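Long-range contact in fimbrin (Schizosaccharomyces pombe, PDB 1RT8), which binds and crosslinks actin filaments, associates with actin structures that develop and maintain cell polarity, and takes part in cytokinesis, mating and spore formation: residues 307-319 with 343-355. Numbering follows the deposited sequence.
Sequences FNNLRDGLILLQA and MMRFKAVENCNYA. With SO4 (sulfate ion), chain D.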
ATOM      1  N   PHE A 307      -1.618  17.124  -1.971  1.00 25.57           N
ATOM      2  CA  PHE A 307      -1.798  18.561  -2.075  1.00 25.68           C
ATOM      3  C   PHE A 307      -1.296  19.225  -3.349  1.00 27.36           C
ATOM      4  O   PHE A 307      -1.323  20.451  -3.462  1.00 28.52           O
ATOM      5  CB  PHE A 307      -1.212  19.240  -0.837  1.00 25.39           C
ATOM      6  CG  PHE A 307      -1.923  18.871   0.434  1.00 26.33           C
ATOM      7  CD1 PHE A 307      -1.325  18.037   1.364  1.00 24.71           C
ATOM      8  CD2 PHE A 307      -3.228  19.306   0.661  1.00 23.99           C
ATOM      9  CE1 PHE A 307      -2.017  17.640   2.505  1.00 28.04           C
ATOM     10  CE2 PHE A 307      -3.920  18.912   1.791  1.00 24.65           C
ATOM     11  CZ  PHE A 307      -3.315  18.078   2.713  1.00 25.54           C
ATOM     12  N   ASN A 308      -0.844  18.425  -4.309  1.00 27.10           N
ATOM     13  CA  ASN A 308      -0.396  18.961  -5.586  1.00 26.80           C
ATOM     14  C   ASN A 308      -0.954  18.164  -6.761  1.00 25.31           C
ATOM     15  O   ASN A 308      -1.222  18.728  -7.821  1.00 25.81           O
ATOM     16  CB  ASN A 308       1.136  18.997  -5.680  1.00 26.05           C
ATOM     17  CG  ASN A 308       1.743  20.154  -4.896  1.00 31.21           C
ATOM     18  OD1 ASN A 308       1.500  21.330  -5.204  1.00 30.61           O
ATOM     19  ND2 ASN A 308       2.531  19.828  -3.868  1.00 27.28           N
ATOM     20  N   ASN A 309      -1.158  16.869  -6.567  1.00 22.82           N
ATOM     21  CA  ASN A 309      -1.656  16.015  -7.642  1.00 22.52           C
ATOM     22  C   ASN A 309      -3.117  16.214  -8.073  1.00 21.41           C
ATOM     23  O   ASN A 309      -3.534  15.644  -9.083  1.00 22.33           O
ATOM     24  CB  ASN A 309      -1.453  14.537  -7.284  1.00 23.32           C
ATOM     25  CG  ASN A 309       0.007  14.177  -7.033  1.00 26.92           C
ATOM     26  OD1 ASN A 309       0.929  14.918  -7.397  1.00 30.01           O
ATOM     27  ND2 ASN A 309       0.223  13.019  -6.420  1.00 20.65           N
ATOM     28  N   LEU A 310      -3.897  17.000  -7.332  1.00 21.19           N
ATOM     29  CA  LEU A 310      -5.303  17.223  -7.691  1.00 20.76           C
ATOM     30  C   LEU A 310      -5.537  18.617  -8.263  1.00 22.71           C
ATOM     31  O   LEU A 310      -6.675  18.971  -8.602  1.00 20.84           O
ATOM     32  CB  LEU A 310      -6.217  17.067  -6.468  1.00 19.72           C
ATOM     33  CG  LEU A 310      -6.065  15.805  -5.613  1.00 24.00           C
ATOM     34  CD1 LEU A 310      -7.202  15.717  -4.598  1.00 22.52           C
ATOM     35  CD2 LEU A 310      -6.084  14.608  -6.507  1.00 24.98           C
ATOM     36  N   ARG A 311      -4.471  19.408  -8.360  1.00 20.86           N
ATOM     37  CA  ARG A 311      -4.592  20.774  -8.854  1.00 22.19           C
ATOM     38  C   ARG A 311      -5.099  20.978 -10.284  1.00 22.54           C
ATOM     39  O   ARG A 311      -5.747  21.979 -10.559  1.00 23.78           O
ATOM     40  CB  ARG A 311      -3.267  21.511  -8.673  1.00 22.67           C
ATOM     41  CG  ARG A 311      -2.847  21.676  -7.217  1.00 25.72           C
ATOM     42  CD  ARG A 311      -1.659  22.619  -7.121  1.00 29.89           C
ATOM     43  NE  ARG A 311      -1.134  22.715  -5.764  1.00 38.20           N
ATOM     44  CZ  ARG A 311      -0.231  23.615  -5.380  1.00 42.67           C
ATOM     45  NH1 ARG A 311       0.240  24.489  -6.260  1.00 42.39           N
ATOM     46  NH2 ARG A 311       0.190  23.647  -4.118  1.00 43.93           N
ATOM     47  N   ASP A 312      -4.811  20.062 -11.205  1.00 22.56           N
ATOM     48  CA  ASP A 312      -5.307  20.254 -12.560  1.00 23.85           C
ATOM     49  C   ASP A 312      -6.679  19.611 -12.766  1.00 22.91           C
ATOM     50  O   ASP A 312      -7.178  19.550 -13.884  1.00 21.60           O
ATOM     51  CB  ASP A 312      -4.306  19.731 -13.604  1.00 24.13           C
ATOM     52  CG  ASP A 312      -4.173  18.221 -13.586  1.00 25.00           C
ATOM     53  OD1 ASP A 312      -5.115  17.529 -13.143  1.00 28.68           O
ATOM     54  OD2 ASP A 312      -3.128  17.724 -14.033  1.00 26.10           O
ATOM     55  N   GLY A 313      -7.264  19.118 -11.675  1.00 22.15           N
ATOM     56  CA  GLY A 313      -8.592  18.532 -11.707  1.00 21.79           C
ATOM     57  C   GLY A 313      -8.827  17.197 -12.387  1.00 23.79           C
ATOM     58  O   GLY A 313      -9.931  16.652 -12.303  1.00 24.95           O
ATOM     59  N   LEU A 314      -7.809  16.661 -13.047  1.00 22.59           N
ATOM     60  CA  LEU A 314      -7.953  15.399 -13.762  1.00 23.30           C
ATOM     61  C   LEU A 314      -8.215  14.195 -12.869  1.00 24.36           C
ATOM     62  O   LEU A 314      -9.036  13.339 -13.198  1.00 26.27           O
ATOM     63  CB  LEU A 314      -6.715  15.163 -14.627  1.00 22.00           C
ATOM     64  CG  LEU A 314      -6.556  16.179 -15.765  1.00 22.50           C
ATOM     65  CD1 LEU A 314      -5.329  15.824 -16.613  1.00 22.64           C
ATOM     66  CD2 LEU A 314      -7.809  16.161 -16.628  1.00 23.50           C
ATOM     67  N   ILE A 315      -7.512  14.127 -11.745  1.00 24.30           N
ATOM     68  CA  ILE A 315      -7.681  13.036 -10.794  1.00 25.42           C
ATOM     69  C   ILE A 315      -9.099  13.035 -10.241  1.00 26.10           C
ATOM     70  O   ILE A 315      -9.751  11.994 -10.196  1.00 26.42           O
ATOM     71  CB  ILE A 315      -6.682  13.161  -9.618  1.00 26.69           C
ATOM     72  CG1 ILE A 315      -5.253  12.968 -10.132  1.00 25.94           C
ATOM     73  CG2 ILE A 315      -7.028  12.159  -8.511  1.00 28.72           C
ATOM     74  CD1 ILE A 315      -4.981  11.630 -10.762  1.00 25.21           C
ATOM     75  N   LEU A 316      -9.580  14.203  -9.822  1.00 25.34           N
ATOM     76  CA  LEU A 316     -10.930  14.316  -9.280  1.00 25.98           C
ATOM     77  C   LEU A 316     -11.987  13.909 -10.312  1.00 27.24           C
ATOM     78  O   LEU A 316     -12.937  13.182  -9.996  1.00 26.84           O
ATOM     79  CB  LEU A 316     -11.187  15.751  -8.796  1.00 24.52           C
ATOM     80  CG  LEU A 316     -10.442  16.145  -7.504  1.00 24.74           C
ATOM     81  CD1 LEU A 316     -10.549  17.637  -7.250  1.00 21.55           C
ATOM     82  CD2 LEU A 316     -11.030  15.377  -6.338  1.00 24.89           C
ATOM     83  N   LEU A 317     -11.817  14.376 -11.546  1.00 26.50           N
ATOM     84  CA  LEU A 317     -12.760  14.058 -12.601  1.00 25.32           C
ATOM     85  C   LEU A 317     -12.793  12.555 -12.865  1.00 24.66           C
ATOM     86  O   LEU A 317     -13.859  11.989 -13.097  1.00 24.00           O
ATOM     87  CB  LEU A 317     -12.415  14.844 -13.867  1.00 24.15           C
ATOM     88  CG  LEU A 317     -12.674  16.350 -13.704  1.00 26.15           C
ATOM     89  CD1 LEU A 317     -12.194  17.118 -14.926  1.00 27.27           C
ATOM     90  CD2 LEU A 317     -14.156  16.589 -13.468  1.00 25.75           C
ATOM     91  N   GLN A 318     -11.639  11.903 -12.815  1.00 24.75           N
ATOM     92  CA  GLN A 318     -11.599  10.458 -13.025  1.00 26.01           C
ATOM     93  C   GLN A 318     -12.373   9.751 -11.917  1.00 27.78           C
ATOM     94  O   GLN A 318     -13.126   8.817 -12.184  1.00 27.49           O
ATOM     95  CB  GLN A 318     -10.167   9.942 -13.038  1.00 25.83           C
ATOM     96  CG  GLN A 318      -9.379  10.306 -14.281  1.00 27.11           C
ATOM     97  CD  GLN A 318      -7.931   9.883 -14.162  1.00 27.35           C
ATOM     98  OE1 GLN A 318      -7.627   8.703 -13.974  1.00 29.00           O
ATOM     99  NE2 GLN A 318      -7.026  10.846 -14.262  1.00 28.34           N
ATOM    100  N   ALA A 319     -12.181  10.208 -10.680  1.00 26.79           N
ATOM    101  CA  ALA A 319     -12.853   9.630  -9.522  1.00 27.12           C
ATOM    102  C   ALA A 319     -14.365   9.659  -9.716  1.00 28.02           C
ATOM    103  O   ALA A 319     -15.035   8.643  -9.502  1.00 27.18           O
ATOM    104  CB  ALA A 319     -12.467  10.392  -8.243  1.00 27.05           C
ATOM    105  N   MET A 343      -0.165  22.105 -16.603  1.00 35.34           N
ATOM    106  CA  MET A 343      -1.307  22.598 -17.367  1.00 32.49           C
ATOM    107  C   MET A 343      -1.401  24.105 -17.150  1.00 30.95           C
ATOM    108  O   MET A 343      -1.051  24.598 -16.081  1.00 31.39           O
ATOM    109  CB  MET A 343      -2.589  21.923 -16.864  1.00 30.79           C
ATOM    110  CG  MET A 343      -3.859  22.317 -17.602  1.00 28.95           C
ATOM    111  SD  MET A 343      -5.291  21.451 -16.930  1.00 27.12           S
ATOM    112  CE  MET A 343      -4.830  19.713 -17.266  1.00 22.67           C
ATOM    113  N   MET A 344      -1.851  24.843 -18.159  1.00 29.79           N
ATOM    114  CA  MET A 344      -2.000  26.281 -18.003  1.00 28.72           C
ATOM    115  C   MET A 344      -3.009  26.503 -16.885  1.00 28.17           C
ATOM    116  O   MET A 344      -3.977  25.753 -16.759  1.00 26.46           O
ATOM    117  CB  MET A 344      -2.509  26.912 -19.288  1.00 29.64           C
ATOM    118  CG  MET A 344      -1.561  26.748 -20.455  1.00 34.42           C
ATOM    119  SD  MET A 344      -2.190  27.613 -21.889  1.00 36.94           S
ATOM    120  CE  MET A 344      -1.082  29.029 -21.915  1.00 35.62           C
ATOM    121  N   ARG A 345      -2.806  27.545 -16.088  1.00 26.66           N
ATOM    122  CA  ARG A 345      -3.707  27.784 -14.978  1.00 27.55           C
ATOM    123  C   ARG A 345      -5.183  27.880 -15.316  1.00 27.11           C
ATOM    124  O   ARG A 345      -5.994  27.205 -14.680  1.00 25.98           O
ATOM    125  CB  ARG A 345      -3.301  29.028 -14.191  1.00 28.93           C
ATOM    126  CG  ARG A 345      -4.166  29.220 -12.952  1.00 32.50           C
ATOM    127  CD  ARG A 345      -3.409  29.905 -11.833  1.00 33.80           C
ATOM    128  NE  ARG A 345      -4.205  29.966 -10.611  1.00 36.19           N
ATOM    129  CZ  ARG A 345      -5.331  30.657 -10.489  1.00 35.85           C
ATOM    130  NH1 ARG A 345      -5.797  31.349 -11.521  1.00 34.76           N
ATOM    131  NH2 ARG A 345      -5.984  30.661  -9.334  1.00 33.39           N
ATOM    132  N   PHE A 346      -5.546  28.706 -16.296  1.00 23.88           N
ATOM    133  CA  PHE A 346      -6.958  28.843 -16.631  1.00 25.04           C
ATOM    134  C   PHE A 346      -7.563  27.500 -17.035  1.00 23.47           C
ATOM    135  O   PHE A 346      -8.746  27.259 -16.811  1.00 26.46           O
ATOM    136  CB  PHE A 346      -7.168  29.910 -17.723  1.00 22.57           C
ATOM    137  CG  PHE A 346      -6.841  29.455 -19.120  1.00 20.64           C
ATOM    138  CD1 PHE A 346      -7.849  29.007 -19.973  1.00 22.87           C
ATOM    139  CD2 PHE A 346      -5.541  29.524 -19.605  1.00 20.07           C
ATOM    140  CE1 PHE A 346      -7.562  28.641 -21.294  1.00 20.44           C
ATOM    141  CE2 PHE A 346      -5.244  29.160 -20.924  1.00 20.81           C
ATOM    142  CZ  PHE A 346      -6.261  28.719 -21.769  1.00 22.45           C
ATOM    143  N   LYS A 347      -6.751  26.618 -17.611  1.00 22.81           N
ATOM    144  CA  LYS A 347      -7.247  25.302 -17.996  1.00 23.10           C
ATOM    145  C   LYS A 347      -7.483  24.416 -16.761  1.00 23.99           C
ATOM    146  O   LYS A 347      -8.459  23.673 -16.708  1.00 22.83           O
ATOM    147  CB  LYS A 347      -6.278  24.613 -18.962  1.00 21.91           C
ATOM    148  CG  LYS A 347      -6.175  25.313 -20.293  1.00 23.39           C
ATOM    149  CD  LYS A 347      -5.605  24.420 -21.376  1.00 23.95           C
ATOM    150  CE  LYS A 347      -5.774  25.093 -22.732  1.00 26.80           C
ATOM    151  NZ  LYS A 347      -5.408  24.200 -23.857  1.00 28.06           N
ATOM    152  N   ALA A 348      -6.598  24.498 -15.770  1.00 23.35           N
ATOM    153  CA  ALA A 348      -6.766  23.694 -14.567  1.00 23.82           C
ATOM    154  C   ALA A 348      -7.979  24.200 -13.784  1.00 22.75           C
ATOM    155  O   ALA A 348      -8.716  23.413 -13.189  1.00 21.89           O
ATOM    156  CB  ALA A 348      -5.497  23.761 -13.700  1.00 24.14           C
ATOM    157  N   VAL A 349      -8.178  25.517 -13.786  1.00 21.77           N
ATOM    158  CA  VAL A 349      -9.305  26.120 -13.087  1.00 23.85           C
ATOM    159  C   VAL A 349     -10.618  25.697 -13.732  1.00 22.74           C
ATOM    160  O   VAL A 349     -11.604  25.469 -13.036  1.00 23.27           O
ATOM    161  CB  VAL A 349      -9.215  27.667 -13.073  1.00 24.83           C
ATOM    162  CG1 VAL A 349     -10.552  28.276 -12.639  1.00 25.71           C
ATOM    163  CG2 VAL A 349      -8.117  28.103 -12.104  1.00 24.33           C
ATOM    164  N   GLU A 350     -10.634  25.592 -15.059  1.00 22.99           N
ATOM    165  CA  GLU A 350     -11.842  25.153 -15.743  1.00 25.06           C
ATOM    166  C   GLU A 350     -12.120  23.713 -15.310  1.00 24.37           C
ATOM    167  O   GLU A 350     -13.249  23.369 -14.959  1.00 23.94           O
ATOM    168  CB  GLU A 350     -11.661  25.237 -17.263  1.00 26.10           C
ATOM    169  CG  GLU A 350     -11.550  26.678 -17.758  1.00 30.60           C
ATOM    170  CD  GLU A 350     -11.326  26.791 -19.253  1.00 33.30           C
ATOM    171  OE1 GLU A 350     -10.972  25.770 -19.885  1.00 33.29           O
ATOM    172  OE2 GLU A 350     -11.488  27.915 -19.788  1.00 33.57           O
ATOM    173  N   ASN A 351     -11.081  22.881 -15.321  1.00 22.82           N
ATOM    174  CA  ASN A 351     -11.223  21.489 -14.916  1.00 23.50           C
ATOM    175  C   ASN A 351     -11.723  21.394 -13.481  1.00 22.93           C
ATOM    176  O   ASN A 351     -12.594  20.591 -13.178  1.00 20.72           O
ATOM    177  CB  ASN A 351      -9.887  20.745 -15.037  1.00 25.52           C
ATOM    178  CG  ASN A 351      -9.574  20.333 -16.465  1.00 27.15           C
ATOM    179  OD1 ASN A 351     -10.386  20.530 -17.376  1.00 25.08           O
ATOM    180  ND2 ASN A 351      -8.395  19.742 -16.666  1.00 26.83           N
ATOM    181  N   CYS A 352     -11.174  22.220 -12.596  1.00 22.86           N
ATOM    182  CA  CYS A 352     -11.591  22.179 -11.205  1.00 23.53           C
ATOM    183  C   CYS A 352     -12.983  22.775 -10.984  1.00 23.35           C
ATOM    184  O   CYS A 352     -13.726  22.304 -10.125  1.00 21.37           O
ATOM    185  CB  CYS A 352     -10.548  22.870 -10.320  1.00 23.00           C
ATOM    186  SG  CYS A 352      -8.992  21.932 -10.198  1.00 25.25           S
ATOM    187  N   ASN A 353     -13.341  23.803 -11.753  1.00 25.22           N
ATOM    188  CA  ASN A 353     -14.679  24.397 -11.619  1.00 26.37           C
ATOM    189  C   ASN A 353     -15.715  23.336 -11.992  1.00 26.46           C
ATOM    190  O   ASN A 353     -16.779  23.241 -11.384  1.00 27.61           O
ATOM    191  CB  ASN A 353     -14.851  25.607 -12.545  1.00 27.26           C
ATOM    192  CG  ASN A 353     -14.100  26.837 -12.056  1.00 27.06           C
ATOM    193  OD1 ASN A 353     -13.742  26.939 -10.885  1.00 25.38           O
ATOM    194  ND2 ASN A 353     -13.882  27.784 -12.952  1.00 26.60           N
ATOM    195  N   TYR A 354     -15.384  22.538 -12.999  1.00 28.12           N
ATOM    196  CA  TYR A 354     -16.259  21.473 -13.471  1.00 28.62           C
ATOM    197  C   TYR A 354     -16.372  20.389 -12.392  1.00 30.16           C
ATOM    198  O   TYR A 354     -17.463  19.907 -12.092  1.00 30.18           O
ATOM    199  CB  TYR A 354     -15.690  20.906 -14.778  1.00 29.28           C
ATOM    200  CG  TYR A 354     -16.541  19.862 -15.477  1.00 30.39           C
ATOM    201  CD1 TYR A 354     -17.936  19.874 -15.379  1.00 32.08           C
ATOM    202  CD2 TYR A 354     -15.949  18.879 -16.263  1.00 31.37           C
ATOM    203  CE1 TYR A 354     -18.720  18.915 -16.052  1.00 31.90           C
ATOM    204  CE2 TYR A 354     -16.714  17.929 -16.934  1.00 32.69           C
ATOM    205  CZ  TYR A 354     -18.098  17.950 -16.823  1.00 32.78           C
ATOM    206  OH  TYR A 354     -18.844  16.985 -17.474  1.00 32.55           O
ATOM    207  N   ALA A 355     -15.242  20.028 -11.793  1.00 28.43           N
ATOM    208  CA  ALA A 355     -15.233  19.016 -10.749  1.00 28.55           C
ATOM    209  C   ALA A 355     -16.117  19.437  -9.573  1.00 29.77           C
ATOM    210  O   ALA A 355     -16.851  18.623  -9.018  1.00 29.02           O
ATOM    211  CB  ALA A 355     -13.808  18.773 -10.272  1.00 26.00           C
TER
HETATM  212  S   SO4 D9003     -13.727  30.160  -9.888  1.00 84.09           S
HETATM  213  O1  SO4 D9003     -12.724  29.013  -9.317  1.00 81.45           O
HETATM  214  O2  SO4 D9003     -13.490  31.319  -9.050  1.00 83.72           O
HETATM  215  O3  SO4 D9003     -13.479  30.389 -11.152  1.00 82.75           O
HETATM  216  O4  SO4 D9003     -15.033  29.618  -9.588  1.00 82.60           O
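Inside the third calponin-homology domain of the crosslinking core, the turn that leads into helix 314-323 is pressed against helix 345-361, with N351 bonded to the backbone of D312. ND2 of N351 donates to D312 O at 3.0 Å, almost in line with the carbonyl and within the amide's own plane. CG of N351 sits beside its backbone N (chi1 -79°), which carries the amide across to the turn. ND2 also donates to the carbonyl of N334, so one amide ties two loops to the helix. With an alanine in place of N351, the carbonyls of D312 and N334 would probably lose the donor they share and a gap would open beside CD2 of L314, which lies 3.6 Å from ND2.

G313 is the N-cap, its phi positive at 70°, and a CB on it would run into CB of N351. The D312 side chain reaches forward, OD1 taking the backbone N of L314 at 2.8 Å, an Asx turn at the helix start. The M343 chain bends at chi3 (about CG-SD), and its CE rests 3.7 Å from D312 CB and also touches CD1 of L314. CB of A348 packs 3.6 Å from R311 O. One turn into helix 314-323, CD2 of L317 lies 3.9 Å from CB of A355 and meets the Y354 ring obliquely.

Segments 314-319 and 345-355 of the two helices cross at 30°, their axes 9.2 Å apart at closest approach. Helix 371-375 packs on A348, C352 and L316, helix 379-397 takes L310 and L316, and the loop at V333 closes over L314 and N351.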